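Local structure of Alpha/beta hydrolase fold protein (Chitinophaga pinensis, 4PW0) at residues A[50-55]-A[183-187]; A[102-108]-A[126-132]; A[172-176]-A[265-269]; A[254-258]-A[271-275]. The protein is probably a hydrolase of the alpha/beta hydrolase fold, likely using a serine nucleophile, with no established substrate. All coordinates share one frame; numbering follows the deposited sequence.

How the interactions relate
Following the chain from the N terminus, the loop ahead of helix 54-61 opens interaction 1, which closes only when 183-187 arrives. Interaction 2 opens and closes within that span, pairing two neighbouring central strands across one intervening helix. Before interaction 1 closes, 172-176 has already opened interaction 3 on the same helix, 171-184, so these two cross. Interaction 3 crosses interaction 4 in turn, because 254-258 precedes 265-269 and 271-275 follows it. Interactions 1 and 3 tie helix 171-184 to the main body. Interaction 2 joins two strands of the sheet and interaction 4 packs the C-terminal helix on its last strand, and F272 of interaction 4 packs on L107 and I131 of interaction 2.

Interaction 1: residues A[50-55]-A[183-187]; sequences DNWDPL and RLYER
D50, N51 and W52 turn three successive carbonyl oxygens toward one branch of L184: its CD2 methyl lies 3.6 Å from D50 O and the same distance from W52 O, with N51 O close by. N51 O has a polar partner as well, the hydroxyl of Y266. D53 follows and carries the salt bridge of the contact. Its CG stands opposite the backbone N (chi1 -175°), which sends the carboxylate to R183. The arginine grips it side-on, NE to D53 OD1 at 2.8 Å and NH2 to D53 OD2 at 2.7 Å, with the two planes 28° apart. D53 is also the N-cap of helix 54-61, its OD1 taking L55 N at 3.0 Å from the face opposite to R183 NE. With an alanine at D53, R183 would probably lose its counter-charge and keep mainly the carbonyl of Y266, while L55 N would be left without its cap. P54 then sets CG 3.4 Å from R183 O, and its CB meets E186 OE1. Last, L55 sets CD1 against R183 CD at 3.5 Å, crossing the arginine chain at about a right angle. Helix 171-184 belongs to the insertion between strands 127-133 and 226-231, where many alpha/beta hydrolases carry a cap, so this contact probably seats cap on core.

Interaction 2: residues A[102-108]-A[126-132]; sequences RYFDVLG and MIRKIII
D105 and R128 meet edge to edge and nearly coplanar, carboxylate and guanidinium planes 23° apart. R128 NE meets D105 OD1 at 2.9 Å and NH2 meets D105 OD2 at 2.7 Å, both on the syn lone pairs and close to the guanidinium plane. On its anti side D105 OD1 also accepts K129 N at 2.9 Å. The register slips by one residue here, a beta bulge, and the carboxylate holds the corner at R128. K129 CE lies over one face of the guanidinium, while its NZ runs on to the carbonyls of F279, L280 and Y283 at the end of the C-terminal helix. Y103 stands upright against R128, ring and guanidinium 71° apart, its OH 3.3 Å from R128 CG. F104 turns the other way: with CG wedged between backbone N and carbonyl carbon (chi1 49°), its ring lies under the carbonyl oxygen of selenomethionine M126 and reaches I127 CG1 with CE2 at 3.9 Å. Farther along, V106 and I130 lie side by side on the F104 face, CG2 to CG1 3.9 Å, and L107 meets I131 on the opposite face. The backbones pair in parallel, V106 O taking I131 N at 2.8 Å. Strand 104-109, helix 111-122 and strand 127-133 form a beta-alpha-beta crossover, and G108 leads into what is probably the nucleophile elbow of the alpha/beta hydrolase fold.

Interaction 3: residues A[172-176]-A[265-269]; sequences HSRSK and FYQYP
Q267 and K176 bury the most surface here, with their side chains crossing at about a right angle and K176 CD 3.6 Å from Q267 CG. The amide of Q267 continues past the lysine to S173, whose OG donates to OE1 at 2.7 Å from above the carbonyl plane. That serine oxygen in turn accepts the backbone N of E168, while Q267 NE2 is taken up by the carbonyl of D259. K176 runs extended until a bend at its last torsion (chi4 -67°), which brings NZ to a water 2.9 Å away; the same water donates to Q267 O. A second water joins K176 O to Y266 O, 2.8 Å from each. Y268 comes third. One face of its ring rests under Q267 CG, and its hydroxyl receives H172 NE2 at 3.1 Å, in the plane of the imidazole and fairly straight at 161°. Q267 NE2 adds a weak bond to that oxygen, and the same hydroxyl is also bonded to P258 O. Helix 171-184 is thus joined to the short helix 264-267 by polar groups and shared water as well as by the K176 and Q267 chains; the donation from H172 implies a proton on NE2, and the linked bonds probably fix how the Q267 amide is turned.

Interaction 4: residues A[254-258]-A[271-275]; sequences LSLYP and LFVSQ
Y257 reaches across from strand 252-257 to helix 269-282, and L271, F272 and Q275 receive it. Its CB starts beside the ring of Y268. With CG opposite the carbonyl carbon (chi1 -61°), the ring heads for the helix. CG and CD1 come under the L271 CD2 methyl, CD1 at 3.7 Å, and CE1 is nearer still at 3.5 Å. This methyl sits over the ring face 3.7 Å from the centroid, 17° off the normal, a CH-pi contact. CZ passes Q275 OE1 at the ring edge; Y257 OH donates to Q275 OE1 at 2.8 Å and rests 3.3 Å from F272 CA. In the conformer given for S255, one of two, its OG donates to the same Q275 OE1 at 2.8 Å from the other face of the amide, and a water links S255 OG to Q275 NE2. A phenylalanine in place of Y257 would probably leave Q275 OE1 with a single protein donor and the buried amide freer to turn. Strand 254-257 and helical turn 271-275 run nearly antiparallel, at 168°, their axes 11.2 Å apart at closest. F272 carries the packing on to I131 and V133, while L254 to L256 pair antiparallel with a strand of the second subunit, extending the sheet. These are the last strand and C-terminal helix of the alpha/beta hydrolase fold, the helix packing on one sheet face of its alpha/beta/alpha sandwich.

Interaction 1: residues A[50-55]-A[183-187]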
# COMPACT_ATOMS: atom_id res chain seq x y z
N ASP A 50 -19.81 18.24 2.66
CA ASP A 50 -19.15 18.92 1.56
C ASP A 50 -17.60 18.87 1.62
O ASP A 50 -16.91 19.38 0.73
CB ASP A 50 -19.64 20.38 1.50
CG ASP A 50 -21.14 20.52 1.25
OD1 ASP A 50 -21.77 19.66 0.55
OD2 ASP A 50 -21.66 21.53 1.82
N ASN A 51 -17.07 18.29 2.71
CA ASN A 51 -15.60 18.10 2.83
C ASN A 51 -15.14 16.79 2.26
O ASN A 51 -13.93 16.53 2.16
CB ASN A 51 -15.20 18.25 4.28
CG ASN A 51 -15.34 19.68 4.76
OD1 ASN A 51 -16.35 20.09 5.36
ND2 ASN A 51 -14.32 20.49 4.43
N TRP A 52 -16.07 15.90 1.88
CA TRP A 52 -15.70 14.70 1.15
C TRP A 52 -15.22 15.05 -0.26
O TRP A 52 -15.85 15.87 -0.94
CB TRP A 52 -16.85 13.68 1.09
CG TRP A 52 -17.15 13.05 2.41
CD1 TRP A 52 -18.24 13.31 3.22
CD2 TRP A 52 -16.37 12.07 3.08
NE1 TRP A 52 -18.15 12.57 4.38
CE2 TRP A 52 -17.04 11.77 4.30
CE3 TRP A 52 -15.18 11.38 2.78
CZ2 TRP A 52 -16.51 10.89 5.24
CZ3 TRP A 52 -14.68 10.49 3.69
CH2 TRP A 52 -15.34 10.25 4.92
N ASP A 53 -14.17 14.37 -0.71
CA ASP A 53 -13.60 14.60 -2.03
C ASP A 53 -14.49 13.90 -3.04
O ASP A 53 -14.66 12.68 -2.99
CB ASP A 53 -12.21 13.98 -2.03
CG ASP A 53 -11.42 14.22 -3.29
OD1 ASP A 53 -11.98 14.65 -4.35
OD2 ASP A 53 -10.18 13.97 -3.20
N PRO A 54 -15.08 14.70 -3.98
CA PRO A 54 -15.91 14.04 -4.99
C PRO A 54 -15.21 12.99 -5.84
O PRO A 54 -15.83 12.00 -6.22
CB PRO A 54 -16.36 15.20 -5.89
CG PRO A 54 -15.42 16.30 -5.67
CD PRO A 54 -14.92 16.14 -4.23
N LEU A 55 -13.89 13.11 -6.05
CA LEU A 55 -13.23 12.03 -6.77
C LEU A 55 -13.29 10.70 -6.04
O LEU A 55 -13.39 9.64 -6.63
CB LEU A 55 -11.77 12.36 -7.06
CG LEU A 55 -11.46 13.13 -8.30
CD1 LEU A 55 -10.00 13.36 -8.50
CD2 LEU A 55 -12.06 12.47 -9.53
N ARG A 183 -11.63 20.81 -6.04
CA ARG A 183 -12.56 19.72 -6.09
C ARG A 183 -13.70 19.95 -5.07
O ARG A 183 -14.84 19.60 -5.39
CB ARG A 183 -11.89 18.39 -5.86
CG ARG A 183 -10.92 18.02 -6.98
CD ARG A 183 -10.59 16.56 -7.12
NE ARG A 183 -10.04 16.03 -5.88
CZ ARG A 183 -8.78 16.19 -5.47
NH1 ARG A 183 -7.91 16.87 -6.20
NH2 ARG A 183 -8.43 15.69 -4.28
N LEU A 184 -13.42 20.57 -3.93
CA LEU A 184 -14.44 20.84 -2.89
C LEU A 184 -15.40 21.96 -3.31
O LEU A 184 -16.46 22.13 -2.70
CB LEU A 184 -13.80 21.22 -1.55
CG LEU A 184 -12.99 20.05 -0.95
CD1 LEU A 184 -12.46 20.46 0.40
CD2 LEU A 184 -13.73 18.75 -0.82
N TYR A 185 -15.06 22.66 -4.40
CA TYR A 185 -15.91 23.70 -5.02
C TYR A 185 -17.02 23.12 -5.92
O TYR A 185 -17.97 23.85 -6.32
CB TYR A 185 -15.06 24.69 -5.77
CG TYR A 185 -15.60 26.10 -6.15
CD1 TYR A 185 -15.99 27.01 -5.17
CD2 TYR A 185 -15.58 26.54 -7.47
CE1 TYR A 185 -16.39 28.31 -5.51
CE2 TYR A 185 -15.97 27.83 -7.81
CZ TYR A 185 -16.41 28.69 -6.85
OH TYR A 185 -16.80 30.01 -7.18
N GLU A 186 -16.86 21.88 -6.30
CA GLU A 186 -17.70 21.25 -7.29
C GLU A 186 -19.16 21.16 -6.86
O GLU A 186 -20.03 21.30 -7.75
CB GLU A 186 -17.20 19.86 -7.68
CG GLU A 186 -17.89 19.36 -8.96
CD GLU A 186 -18.19 17.92 -9.01
OE1 GLU A 186 -18.21 17.26 -7.97
OE2 GLU A 186 -18.44 17.44 -10.11
N ARG A 187 -19.42 20.98 -5.56
CA ARG A 187 -20.79 20.94 -5.07
C ARG A 187 -21.28 22.34 -5.07
O ARG A 187 -20.91 23.17 -4.20
CB ARG A 187 -20.86 20.31 -3.65
CG ARG A 187 -22.22 20.24 -2.98
CD ARG A 187 -22.98 18.96 -3.25
NE ARG A 187 -24.34 19.03 -2.71
CZ ARG A 187 -25.18 18.00 -2.75
NH1 ARG A 187 -24.84 16.86 -3.32
NH2 ARG A 187 -26.37 18.14 -2.21

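Interaction 2: residues A[102-108]-A[126-132]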
# COMPACT_ATOMS: atom_id res chain seq x y z
N ARG A 102 -27.86 -3.33 8.18
CA ARG A 102 -27.46 -4.30 9.21
C ARG A 102 -26.04 -4.81 9.07
O ARG A 102 -25.51 -5.41 10.00
CB ARG A 102 -28.38 -5.55 9.12
CG ARG A 102 -29.87 -5.29 9.27
CD ARG A 102 -30.17 -4.31 10.41
NE ARG A 102 -30.48 -4.96 11.69
CZ ARG A 102 -29.87 -4.75 12.86
NH1 ARG A 102 -28.82 -3.91 12.98
NH2 ARG A 102 -30.29 -5.41 13.94
N TYR A 103 -25.47 -4.63 7.88
CA TYR A 103 -24.15 -5.21 7.56
C TYR A 103 -23.54 -4.31 6.51
O TYR A 103 -24.17 -4.01 5.47
CB TYR A 103 -24.32 -6.61 7.03
CG TYR A 103 -23.04 -7.43 6.91
CD1 TYR A 103 -22.20 -7.63 8.01
CD2 TYR A 103 -22.68 -8.01 5.69
CE1 TYR A 103 -21.05 -8.39 7.91
CE2 TYR A 103 -21.54 -8.77 5.58
CZ TYR A 103 -20.74 -8.96 6.67
OH TYR A 103 -19.63 -9.74 6.52
N PHE A 104 -22.32 -3.83 6.77
CA PHE A 104 -21.80 -2.78 5.91
C PHE A 104 -20.28 -2.71 6.06
O PHE A 104 -19.73 -3.22 7.01
CB PHE A 104 -22.45 -1.42 6.28
CG PHE A 104 -22.42 -1.11 7.76
CD1 PHE A 104 -23.45 -1.53 8.59
CD2 PHE A 104 -21.38 -0.41 8.34
CE1 PHE A 104 -23.46 -1.25 9.94
CE2 PHE A 104 -21.38 -0.12 9.68
CZ PHE A 104 -22.43 -0.54 10.50
N ASP A 105 -19.65 -2.10 5.07
CA ASP A 105 -18.24 -1.75 5.17
C ASP A 105 -18.17 -0.32 5.74
O ASP A 105 -19.12 0.46 5.64
CB ASP A 105 -17.59 -1.78 3.80
CG ASP A 105 -17.56 -3.17 3.19
OD1 ASP A 105 -17.32 -4.17 3.93
OD2 ASP A 105 -17.70 -3.24 1.94
N VAL A 106 -16.98 0.03 6.27
CA VAL A 106 -16.79 1.38 6.82
C VAL A 106 -15.48 1.99 6.32
O VAL A 106 -14.49 1.29 6.13
CB VAL A 106 -16.81 1.41 8.36
CG1 VAL A 106 -18.16 0.94 8.87
CG2 VAL A 106 -15.70 0.56 8.97
N LEU A 107 -15.53 3.32 6.17
CA LEU A 107 -14.33 4.12 5.83
C LEU A 107 -14.30 5.28 6.81
O LEU A 107 -15.24 6.07 6.87
CB LEU A 107 -14.43 4.64 4.39
CG LEU A 107 -13.27 5.51 3.86
CD1 LEU A 107 -13.44 5.65 2.35
CD2 LEU A 107 -13.29 6.83 4.46
N GLY A 108 -13.24 5.38 7.60
CA GLY A 108 -13.13 6.44 8.57
C GLY A 108 -11.87 7.26 8.31
O GLY A 108 -10.77 6.69 8.26
N MSE A 126 -21.70 -6.28 12.67
CA MSE A 126 -22.35 -5.39 11.72
C MSE A 126 -21.40 -4.87 10.64
O MSE A 126 -21.85 -4.34 9.64
CB MSE A 126 -22.91 -4.17 12.46
CG MSE A 126 -24.08 -4.67 13.34
SE MSE A 126 -24.91 -3.18 14.34
CE MSE A 126 -25.83 -2.82 12.78
N ILE A 127 -20.08 -5.06 10.83
CA ILE A 127 -19.06 -4.54 9.91
C ILE A 127 -18.40 -5.70 9.17
O ILE A 127 -18.03 -6.72 9.80
CB ILE A 127 -18.02 -3.71 10.69
CG1 ILE A 127 -18.68 -2.42 11.21
CG2 ILE A 127 -16.82 -3.37 9.81
CD1 ILE A 127 -17.82 -1.63 12.16
N ARG A 128 -18.22 -5.55 7.86
CA ARG A 128 -17.48 -6.49 7.07
C ARG A 128 -16.00 -6.06 6.96
O ARG A 128 -15.13 -6.67 7.59
CB ARG A 128 -18.15 -6.68 5.73
CG ARG A 128 -17.48 -7.78 4.93
CD ARG A 128 -18.02 -7.92 3.51
NE ARG A 128 -17.74 -6.76 2.69
CZ ARG A 128 -17.56 -6.77 1.37
NH1 ARG A 128 -17.64 -7.91 0.68
NH2 ARG A 128 -17.25 -5.63 0.74
N LYS A 129 -15.73 -5.01 6.16
CA LYS A 129 -14.35 -4.54 5.99
C LYS A 129 -14.24 -3.10 6.47
O LYS A 129 -15.22 -2.34 6.48
CB LYS A 129 -13.95 -4.60 4.52
CG LYS A 129 -13.98 -6.03 3.94
CD LYS A 129 -13.48 -6.08 2.51
CE LYS A 129 -13.67 -7.41 1.87
NZ LYS A 129 -13.20 -7.58 0.50
N ILE A 130 -13.01 -2.73 6.83
CA ILE A 130 -12.72 -1.43 7.43
C ILE A 130 -11.60 -0.73 6.66
O ILE A 130 -10.56 -1.33 6.38
CB ILE A 130 -12.25 -1.62 8.88
CG1 ILE A 130 -13.29 -2.41 9.69
CG2 ILE A 130 -11.87 -0.32 9.56
CD1 ILE A 130 -12.80 -2.78 11.08
N ILE A 131 -11.80 0.56 6.37
CA ILE A 131 -10.74 1.43 5.84
C ILE A 131 -10.50 2.55 6.85
O ILE A 131 -11.45 3.20 7.28
CB ILE A 131 -11.14 2.04 4.49
CG1 ILE A 131 -11.48 0.93 3.49
CG2 ILE A 131 -10.02 2.94 3.97
CD1 ILE A 131 -12.49 1.37 2.45
N ILE A 132 -9.23 2.75 7.22
CA ILE A 132 -8.80 3.78 8.16
C ILE A 132 -7.84 4.69 7.41
O ILE A 132 -6.82 4.20 6.91
CB ILE A 132 -8.12 3.21 9.41
CG1 ILE A 132 -9.07 2.32 10.18
CG2 ILE A 132 -7.56 4.34 10.27
CD1 ILE A 132 -8.42 1.53 11.29

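Interaction 3: residues A[172-176]-A[265-269]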
# COMPACT_ATOMS: atom_id res chain seq x y z
N HIS A 172 5.07 20.45 -4.62
CA HIS A 172 4.37 19.29 -5.15
C HIS A 172 3.13 19.00 -4.27
O HIS A 172 2.01 18.89 -4.80
CB HIS A 172 5.33 18.08 -5.09
CG HIS A 172 4.68 16.77 -5.33
ND1 HIS A 172 4.14 16.42 -6.54
CD2 HIS A 172 4.52 15.70 -4.51
CE1 HIS A 172 3.65 15.20 -6.46
NE2 HIS A 172 3.86 14.74 -5.25
N SER A 173 3.31 18.92 -2.97
CA SER A 173 2.19 18.58 -2.09
C SER A 173 1.18 19.73 -2.03
O SER A 173 -0.04 19.51 -2.15
CB SER A 173 2.71 18.22 -0.70
OG SER A 173 1.63 17.82 0.14
N ARG A 174 1.68 20.95 -1.88
CA ARG A 174 0.79 22.10 -1.75
C ARG A 174 -0.05 22.29 -3.03
O ARG A 174 -1.22 22.68 -2.90
CB ARG A 174 1.57 23.34 -1.39
CG ARG A 174 2.10 23.32 0.04
CD ARG A 174 3.03 24.47 0.35
NE ARG A 174 2.42 25.78 0.29
CZ ARG A 174 1.79 26.39 1.31
NH1 ARG A 174 1.53 25.78 2.46
NH2 ARG A 174 1.32 27.61 1.11
N SER A 175 0.51 22.06 -4.21
CA SER A 175 -0.28 22.16 -5.41
C SER A 175 -1.39 21.13 -5.49
O SER A 175 -2.47 21.41 -6.01
CB SER A 175 0.59 22.13 -6.64
OG SER A 175 1.34 23.31 -6.69
N LYS A 176 -1.13 19.93 -4.96
CA LYS A 176 -2.21 18.93 -4.88
C LYS A 176 -3.23 19.34 -3.83
O LYS A 176 -4.41 18.95 -3.93
CB LYS A 176 -1.62 17.55 -4.63
CG LYS A 176 -0.84 17.03 -5.84
CD LYS A 176 -0.14 15.72 -5.74
CE LYS A 176 0.46 15.27 -7.10
NZ LYS A 176 -0.44 14.91 -8.24
N PHE A 265 -5.12 10.96 1.24
CA PHE A 265 -6.04 10.53 0.18
C PHE A 265 -6.57 11.69 -0.67
O PHE A 265 -6.95 11.48 -1.80
CB PHE A 265 -7.13 9.57 0.66
CG PHE A 265 -8.26 10.11 1.50
CD1 PHE A 265 -8.27 11.33 2.12
CD2 PHE A 265 -9.37 9.28 1.67
CE1 PHE A 265 -9.36 11.77 2.89
CE2 PHE A 265 -10.44 9.71 2.45
CZ PHE A 265 -10.45 10.94 3.03
N TYR A 266 -6.54 12.92 -0.14
CA TYR A 266 -6.82 14.11 -0.96
C TYR A 266 -5.69 14.36 -1.92
O TYR A 266 -5.90 14.88 -3.03
CB TYR A 266 -6.95 15.32 -0.09
CG TYR A 266 -8.14 15.47 0.81
CD1 TYR A 266 -9.43 15.22 0.34
CD2 TYR A 266 -8.00 16.08 2.03
CE1 TYR A 266 -10.53 15.53 1.13
CE2 TYR A 266 -9.08 16.37 2.84
CZ TYR A 266 -10.37 16.11 2.37
OH TYR A 266 -11.44 16.45 3.18
N GLN A 267 -4.46 14.03 -1.50
CA GLN A 267 -3.31 14.25 -2.36
C GLN A 267 -3.28 13.31 -3.54
O GLN A 267 -2.87 13.70 -4.65
CB GLN A 267 -2.02 14.18 -1.56
CG GLN A 267 -0.79 14.53 -2.40
CD GLN A 267 0.39 14.98 -1.55
OE1 GLN A 267 0.22 15.57 -0.49
NE2 GLN A 267 1.58 14.68 -2.02
N TYR A 268 -3.70 12.04 -3.32
CA TYR A 268 -3.67 11.02 -4.34
C TYR A 268 -5.03 10.28 -4.39
O TYR A 268 -5.13 9.10 -4.07
CB TYR A 268 -2.56 10.00 -4.08
CG TYR A 268 -1.17 10.62 -3.98
CD1 TYR A 268 -0.53 11.13 -5.10
CD2 TYR A 268 -0.52 10.68 -2.77
CE1 TYR A 268 0.74 11.69 -4.98
CE2 TYR A 268 0.76 11.22 -2.65
CZ TYR A 268 1.41 11.71 -3.75
OH TYR A 268 2.68 12.28 -3.68
N PRO A 269 -6.08 11.00 -4.78
CA PRO A 269 -7.41 10.42 -4.69
C PRO A 269 -7.63 9.25 -5.65
O PRO A 269 -8.36 8.31 -5.31
CB PRO A 269 -8.32 11.61 -5.03
CG PRO A 269 -7.47 12.50 -5.92
CD PRO A 269 -6.10 12.40 -5.25
O HOH W 1 -5.14 16.53 -5.14
O HOH W 2 -2.66 13.36 -7.33

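Interaction 4: residues A[254-258]-A[271-275]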
# COMPACT_ATOMS: atom_id res chain seq x y z
N LEU A 254 -1.33 -2.11 4.81
CA LEU A 254 -0.93 -0.71 4.95
C LEU A 254 -0.54 -0.16 3.59
O LEU A 254 0.19 -0.84 2.84
CB LEU A 254 0.31 -0.59 5.86
CG LEU A 254 0.83 0.79 6.15
CD1 LEU A 254 -0.16 1.63 6.92
CD2 LEU A 254 2.15 0.70 6.91
N SER A 255 -0.92 1.08 3.31
CA SER A 255 -0.38 1.88 2.20
C SER A 255 0.11 3.22 2.74
O SER A 255 -0.65 3.91 3.41
CB SER A 255 -1.50 2.16 1.17
OG SER A 255 -1.85 1.05 0.32
N LEU A 256 1.37 3.56 2.45
CA LEU A 256 1.87 4.89 2.74
C LEU A 256 2.18 5.62 1.43
O LEU A 256 2.80 5.06 0.51
CB LEU A 256 3.13 4.86 3.61
CG LEU A 256 3.03 4.17 4.94
CD1 LEU A 256 4.35 4.27 5.68
CD2 LEU A 256 1.90 4.72 5.76
N TYR A 257 1.74 6.88 1.39
CA TYR A 257 1.84 7.70 0.17
C TYR A 257 2.94 8.76 0.29
O TYR A 257 3.12 9.35 1.35
CB TYR A 257 0.49 8.38 -0.16
CG TYR A 257 -0.68 7.46 -0.43
CD1 TYR A 257 -0.54 6.12 -0.69
CD2 TYR A 257 -1.97 7.99 -0.49
CE1 TYR A 257 -1.63 5.28 -0.98
CE2 TYR A 257 -3.04 7.19 -0.76
CZ TYR A 257 -2.90 5.87 -0.99
OH TYR A 257 -4.03 5.09 -1.26
N PRO A 258 3.66 9.00 -0.81
CA PRO A 258 4.89 9.83 -0.71
C PRO A 258 4.63 11.31 -0.61
O PRO A 258 3.68 11.85 -1.21
CB PRO A 258 5.60 9.51 -2.02
CG PRO A 258 4.51 9.10 -2.97
CD PRO A 258 3.54 8.32 -2.10
N LEU A 271 -5.30 7.12 -6.75
CA LEU A 271 -4.55 6.01 -6.17
C LEU A 271 -5.40 5.37 -5.04
O LEU A 271 -5.55 4.15 -4.94
CB LEU A 271 -3.23 6.51 -5.63
CG LEU A 271 -2.35 5.55 -4.86
CD1 LEU A 271 -1.96 4.34 -5.67
CD2 LEU A 271 -1.11 6.28 -4.32
N PHE A 272 -5.92 6.24 -4.18
CA PHE A 272 -6.76 5.75 -3.07
C PHE A 272 -7.96 4.95 -3.57
O PHE A 272 -8.25 3.89 -3.04
CB PHE A 272 -7.22 6.92 -2.20
CG PHE A 272 -8.12 6.50 -1.08
CD1 PHE A 272 -7.60 5.91 0.05
CD2 PHE A 272 -9.49 6.66 -1.18
CE1 PHE A 272 -8.42 5.50 1.08
CE2 PHE A 272 -10.32 6.22 -0.15
CZ PHE A 272 -9.80 5.65 0.98
N VAL A 273 -8.67 5.51 -4.55
CA VAL A 273 -9.84 4.78 -5.10
C VAL A 273 -9.42 3.44 -5.67
O VAL A 273 -10.06 2.41 -5.42
CB VAL A 273 -10.57 5.63 -6.13
CG1 VAL A 273 -11.58 4.79 -6.89
CG2 VAL A 273 -11.24 6.82 -5.48
N SER A 274 -8.33 3.42 -6.44
CA SER A 274 -7.87 2.17 -7.04
C SER A 274 -7.57 1.09 -6.00
O SER A 274 -8.01 -0.07 -6.09
CB SER A 274 -6.66 2.41 -7.89
OG SER A 274 -6.19 1.17 -8.43
N GLN A 275 -6.88 1.52 -4.96
CA GLN A 275 -6.52 0.58 -3.90
C GLN A 275 -7.72 0.11 -3.10
O GLN A 275 -7.84 -1.11 -2.79
CB GLN A 275 -5.49 1.21 -2.97
CG GLN A 275 -4.17 1.42 -3.63
CD GLN A 275 -3.11 1.83 -2.65
OE1 GLN A 275 -3.38 2.42 -1.63
NE2 GLN A 275 -1.84 1.54 -3.03
O HOH W 3 0.23 1.36 -1.28